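Local structure of IroE-like serine hydrolase (Shewanella oneidensis, 3GFF) at residues Asn139-His144 against Gly148-Glu153; Ala167-Leu172 against Gln248-Ile253. The protein is a putative serine hydrolase of the esterase D family that probably cleaves ester bonds. All coordinates share one frame; numbering follows the deposited sequence.

Contact 1. Residues Asn139-His144 against Gly148-Glu153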
loop_
_atom_site.group_PDB
_atom_site.type_symbol
_atom_site.label_atom_id
_atom_site.label_comp_id
_atom_site.label_asym_id
_atom_site.label_seq_id
_atom_site.Cartn_x
_atom_site.Cartn_y
_atom_site.Cartn_z
ATOM N N ASN A 139 -18.150 -10.115 8.607
ATOM C CA ASN A 139 -16.813 -10.463 9.083
ATOM C C ASN A 139 -15.961 -10.989 7.937
ATOM O O ASN A 139 -16.398 -11.897 7.207
ATOM C CB ASN A 139 -16.895 -11.537 10.168
ATOM C CG ASN A 139 -17.741 -11.118 11.323
ATOM O OD1 ASN A 139 -17.433 -10.147 12.011
ATOM N ND2 ASN A 139 -18.839 -11.837 11.540
ATOM N N VAL A 140 -14.741 -10.458 7.842
ATOM C CA VAL A 140 -13.786 -10.781 6.784
ATOM C C VAL A 140 -12.518 -11.370 7.404
ATOM O O VAL A 140 -12.060 -10.875 8.401
ATOM C CB VAL A 140 -13.427 -9.489 5.951
ATOM C CG1 VAL A 140 -12.342 -9.764 4.872
ATOM C CG2 VAL A 140 -14.692 -8.892 5.320
ATOM N N LEU A 141 -11.981 -12.440 6.820
ATOM C CA LEU A 141 -10.728 -13.051 7.285
ATOM C C LEU A 141 -9.695 -12.841 6.193
ATOM O O LEU A 141 -9.961 -13.165 5.003
ATOM C CB LEU A 141 -10.886 -14.552 7.619
ATOM C CG LEU A 141 -9.652 -15.327 8.162
ATOM C CD1 LEU A 141 -9.131 -14.738 9.470
ATOM C CD2 LEU A 141 -10.006 -16.804 8.354
ATOM N N VAL A 142 -8.534 -12.291 6.593
ATOM C CA VAL A 142 -7.389 -12.052 5.702
ATOM C C VAL A 142 -6.199 -12.942 6.160
ATOM O O VAL A 142 -5.661 -12.781 7.261
ATOM C CB VAL A 142 -6.967 -10.541 5.652
ATOM C CG1 VAL A 142 -5.781 -10.315 4.703
ATOM C CG2 VAL A 142 -8.153 -9.638 5.279
ATOM N N GLY A 143 -5.836 -13.911 5.322
ATOM C CA GLY A 143 -4.760 -14.836 5.608
ATOM C C GLY A 143 -3.742 -14.802 4.481
ATOM O O GLY A 143 -4.107 -14.817 3.307
ATOM N N HIS A 144 -2.463 -14.719 4.853
ATOM C CA HIS A 144 -1.352 -14.693 3.923
ATOM C C HIS A 144 -0.429 -15.862 4.240
ATOM O O HIS A 144 -0.198 -16.172 5.434
ATOM C CB HIS A 144 -0.595 -13.379 4.097
ATOM C CG HIS A 144 0.717 -13.331 3.389
ATOM N ND1 HIS A 144 1.910 -13.461 4.054
ATOM C CD2 HIS A 144 1.022 -13.204 2.074
ATOM C CE1 HIS A 144 2.900 -13.384 3.181
ATOM N NE2 HIS A 144 2.391 -13.247 1.971
ATOM N N GLY A 148 -3.149 -18.132 4.861
ATOM C CA GLY A 148 -4.050 -18.384 3.738
ATOM C C GLY A 148 -4.755 -19.734 3.875
ATOM O O GLY A 148 -5.861 -19.895 3.414
ATOM N N LEU A 149 -4.083 -20.697 4.508
ATOM C CA LEU A 149 -4.600 -22.042 4.729
ATOM C C LEU A 149 -5.712 -22.011 5.752
ATOM O O LEU A 149 -6.579 -22.865 5.698
ATOM C CB LEU A 149 -3.512 -23.011 5.215
ATOM C CG LEU A 149 -2.443 -23.411 4.218
ATOM C CD1 LEU A 149 -1.288 -24.099 4.922
ATOM C CD2 LEU A 149 -3.081 -24.310 3.143
ATOM N N VAL A 150 -5.659 -21.051 6.685
ATOM C CA VAL A 150 -6.711 -20.864 7.694
ATOM C C VAL A 150 -7.996 -20.406 6.981
ATOM O O VAL A 150 -9.096 -20.910 7.262
ATOM C CB VAL A 150 -6.318 -19.845 8.753
ATOM C CG1 VAL A 150 -7.502 -19.585 9.698
ATOM C CG2 VAL A 150 -5.070 -20.285 9.516
ATOM N N ALA A 151 -7.848 -19.434 6.074
ATOM C CA ALA A 151 -8.956 -18.967 5.216
ATOM C C ALA A 151 -9.551 -20.149 4.472
ATOM O O ALA A 151 -10.752 -20.354 4.522
ATOM C CB ALA A 151 -8.490 -17.894 4.233
HETATM N N MSE A 152 -8.709 -20.968 3.834
HETATM C CA MSE A 152 -9.206 -22.125 3.057
HETATM C C MSE A 152 -9.985 -23.099 3.915
HETATM O O MSE A 152 -11.022 -23.588 3.493
HETATM C CB MSE A 152 -8.057 -22.879 2.365
HETATM C CG MSE A 152 -7.336 -22.100 1.243
HETATM SE SE MSE A 152 -8.572 -21.248 -0.036
HETATM C CE MSE A 152 -7.385 -20.627 -1.364
ATOM N N GLU A 153 -9.462 -23.397 5.107
ATOM C CA GLU A 153 -10.095 -24.340 6.034
ATOM C C GLU A 153 -11.430 -23.788 6.608
ATOM O O GLU A 153 -12.414 -24.499 6.741
ATOM C CB GLU A 153 -9.088 -24.714 7.119
ATOM C CG GLU A 153 -9.505 -25.841 8.034
ATOM C CD GLU A 153 -9.678 -27.176 7.322
ATOM O OE1 GLU A 153 -9.440 -27.281 6.084
ATOM O OE2 GLU A 153 -10.070 -28.113 8.006
#

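Contact 2. Residues Ala167-Leu172 against Gln248-Ile253. With IMD (imidazole), chain D.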
loop_
_atom_site.group_PDB
_atom_site.type_symbol
_atom_site.label_atom_id
_atom_site.label_comp_id
_atom_site.label_asym_id
_atom_site.label_seq_id
_atom_site.Cartn_x
_atom_site.Cartn_y
_atom_site.Cartn_z
ATOM N N ALA A 167 -7.321 -14.734 0.624
ATOM C CA ALA A 167 -6.246 -15.749 0.707
ATOM C C ALA A 167 -5.074 -15.248 -0.145
ATOM O O ALA A 167 -5.135 -15.269 -1.351
ATOM C CB ALA A 167 -6.750 -17.099 0.233
ATOM N N LEU A 168 -4.043 -14.745 0.517
ATOM C CA LEU A 168 -2.909 -14.083 -0.134
ATOM C C LEU A 168 -1.679 -15.012 -0.221
ATOM O O LEU A 168 -0.956 -15.235 0.739
ATOM C CB LEU A 168 -2.585 -12.776 0.604
ATOM C CG LEU A 168 -3.805 -11.858 0.896
ATOM C CD1 LEU A 168 -3.428 -10.581 1.717
ATOM C CD2 LEU A 168 -4.531 -11.535 -0.414
ATOM N N ASP A 169 -1.497 -15.542 -1.409
ATOM C CA ASP A 169 -0.431 -16.478 -1.766
ATOM C C ASP A 169 -0.422 -17.653 -0.829
ATOM O O ASP A 169 0.573 -17.979 -0.218
ATOM C CB ASP A 169 0.914 -15.794 -1.823
ATOM C CG ASP A 169 1.774 -16.337 -2.934
ATOM O OD1 ASP A 169 1.203 -16.655 -4.000
ATOM O OD2 ASP A 169 2.999 -16.419 -2.755
ATOM N N THR A 170 -1.572 -18.289 -0.741
ATOM C CA THR A 170 -1.800 -19.443 0.159
ATOM C C THR A 170 -0.739 -20.534 -0.019
ATOM O O THR A 170 -0.406 -20.893 -1.158
ATOM C CB THR A 170 -3.169 -20.052 -0.140
ATOM O OG1 THR A 170 -4.156 -19.017 -0.030
ATOM C CG2 THR A 170 -3.515 -21.231 0.829
ATOM N N SER A 171 -0.227 -21.043 1.103
ATOM C CA SER A 171 0.770 -22.115 1.105
ATOM C C SER A 171 0.076 -23.498 0.873
ATOM O O SER A 171 0.113 -24.376 1.745
ATOM C CB SER A 171 1.510 -22.107 2.451
ATOM O OG SER A 171 2.104 -20.831 2.729
ATOM N N LEU A 172 -0.543 -23.666 -0.298
ATOM C CA LEU A 172 -1.241 -24.892 -0.675
ATOM C C LEU A 172 -0.286 -26.080 -0.789
ATOM O O LEU A 172 -0.724 -27.232 -0.790
ATOM C CB LEU A 172 -2.014 -24.711 -2.010
ATOM C CG LEU A 172 -3.206 -23.726 -2.026
ATOM C CD1 LEU A 172 -3.858 -23.592 -3.458
ATOM C CD2 LEU A 172 -4.260 -24.199 -1.056
ATOM N N GLN A 248 6.342 -13.048 -0.120
ATOM C CA GLN A 248 6.214 -12.108 0.981
ATOM C C GLN A 248 5.644 -10.722 0.553
ATOM O O GLN A 248 4.727 -10.229 1.206
ATOM C CB GLN A 248 7.528 -12.037 1.785
ATOM C CG GLN A 248 7.751 -13.313 2.662
ATOM C CD GLN A 248 6.699 -13.477 3.780
ATOM O OE1 GLN A 248 6.195 -12.504 4.336
ATOM N NE2 GLN A 248 6.380 -14.717 4.111
ATOM N N SER A 249 6.124 -10.136 -0.549
ATOM C CA SER A 249 5.646 -8.770 -0.957
ATOM C C SER A 249 4.178 -8.678 -1.400
ATOM O O SER A 249 3.616 -7.585 -1.465
ATOM C CB SER A 249 6.488 -8.179 -2.091
ATOM O OG SER A 249 6.076 -8.663 -3.367
ATOM N N VAL A 250 3.565 -9.796 -1.734
ATOM C CA VAL A 250 2.209 -9.732 -2.263
ATOM C C VAL A 250 1.142 -9.510 -1.181
ATOM O O VAL A 250 0.001 -9.201 -1.517
ATOM C CB VAL A 250 1.857 -10.965 -3.135
ATOM C CG1 VAL A 250 1.425 -12.159 -2.232
ATOM C CG2 VAL A 250 0.751 -10.601 -4.144
ATOM N N SER A 251 1.514 -9.615 0.102
ATOM C CA SER A 251 0.560 -9.418 1.195
ATOM C C SER A 251 -0.092 -8.060 1.092
ATOM O O SER A 251 -1.331 -7.927 1.229
ATOM C CB SER A 251 1.219 -9.615 2.590
ATOM O OG SER A 251 2.254 -8.661 2.862
ATOM N N HIS A 252 0.721 -7.060 0.774
ATOM C CA HIS A 252 0.239 -5.679 0.704
ATOM C C HIS A 252 -0.690 -5.360 -0.486
ATOM O O HIS A 252 -1.832 -4.908 -0.255
ATOM C CB HIS A 252 1.407 -4.726 0.707
ATOM C CG HIS A 252 1.027 -3.299 0.976
ATOM N ND1 HIS A 252 0.875 -2.803 2.253
ATOM C CD2 HIS A 252 0.820 -2.260 0.138
ATOM C CE1 HIS A 252 0.578 -1.516 2.189
ATOM N NE2 HIS A 252 0.548 -1.158 0.916
ATOM N N ILE A 253 -0.186 -5.533 -1.719
ATOM C CA ILE A 253 -0.955 -5.255 -2.949
ATOM C C ILE A 253 -2.120 -6.229 -3.074
ATOM O O ILE A 253 -3.133 -5.914 -3.717
ATOM C CB ILE A 253 -0.044 -5.238 -4.280
ATOM C CG1 ILE A 253 -0.719 -4.451 -5.416
ATOM C CG2 ILE A 253 0.337 -6.646 -4.753
ATOM C CD1 ILE A 253 -1.074 -2.936 -5.081
HETATM N N1 IMD D . 5.283 -20.663 2.209
HETATM C C2 IMD D . 5.600 -20.406 0.909
HETATM N N3 IMD D . 6.881 -19.937 0.848
HETATM C C4 IMD D . 7.369 -19.878 2.118
HETATM C C5 IMD D . 6.359 -20.345 2.975
#

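Contact 1. Residues Asn139-His144 against Gly148-Glu153
Leu141 holds CG trans to its backbone N (chi1 -178°), and Val150 does the same with CG1. These torsions bring one methyl of each residue together, Leu141 CD2 lying 4.0 Å from Val150 CG1. The two side chains cross at about a right angle. The same Leu141 methyl also rests on the helix backbone, with CD2 4.0 Å from Ala151 CA. One leucine branch thus touches both a side chain and the backbone of the helix; the axes of the two segments come within 6.3 Å. Toward the end of the strand the side-chain layer gives way to bare backbone. Gly143 C comes within 3.4 Å of Gly148 N, and the CA atoms of Gly143 and Gly148 are 4.1 Å apart. Gly148 CA adds a CA-H...O contact of 3.6 Å to Gly143 O, bent to 121° at the hydrogen. His144 directs its CB away from the helix. Its NE2 hydrogen-bonds to His247 O, and its ring meets that of His247. The chain reverses sharply between the segments, which run at 134° to each other. A strand passing through a tight turn into a helix, with Gly143, Ser145 and Gly147 in a Gly-x-Ser-x-Gly pattern and Gly148 beyond it packing on Gly143, fits the nucleophile elbow of alpha/beta hydrolases, with Ser145 the probable nucleophile.

Contact 2. Residues Ala167-Leu172 against Gln248-Ile253
Leu168, the last residue of strand 164-168, reaches helix 250-263 at Ser251 with one methyl. Its CD1 lies 3.4 Å from Ser251 O and 4.2 Å from Ser251 CA, so an apolar branch rests on helix backbone. CG stands opposite the carbonyl carbon (chi1 -48°), and this sends the branch toward Ser251. The polar end of Ser251 is engaged elsewhere, OG bonding to Gln54 OE1. Asp169 follows, with positive phi and psi where the strand gives way to a loop. It meets the second segment through its CB, 3.7 Å from Val250 CG1, rather than through its carboxylate. Val250 places this methyl between its backbone N and carbonyl carbon (chi1 82°). The carboxylate has other partners: OD2 bonds to His247 ND1 and His216 NE2, and OD1 to Ala202 N. These bonds grip both oxygens and would fix the rotation of the group. Ser171, the centre of an inverse gamma turn, bonds through OG to Ser145 OG and accepts a 3.2 Å bond at OG from N1 of an imidazole, probably from the crystallisation liquor. The touching residues thus divide their chemistry: methyl and CB atoms pack across the contact, while the acid end of Asp169 bonds to His247, consistent with the acid and base of a Ser-His-Asp triad.

Both contacts are buried, contact 1 nearer the centre of the chain and contact 2 farther out, with their centres about 11 Å apart. They share one sheet, since strands 138-144 and 164-168 are neighbours in it, and a probable hydrogen bond from Leu168 N to Gly143 O joins them. Helix 146-156 connects those strands in the chain. Contact 1 joins consecutive elements, whereas contact 2 brings together segments with 75 residues between them. Contact 1 is methyl packing and close glycine backbone. Contact 2 is also largely apolar where its segments touch, but the carboxylate of Asp169 and the hydroxyl of Ser251 have polar partners outside the two segments, and His252 bonds to His252 of the second subunit.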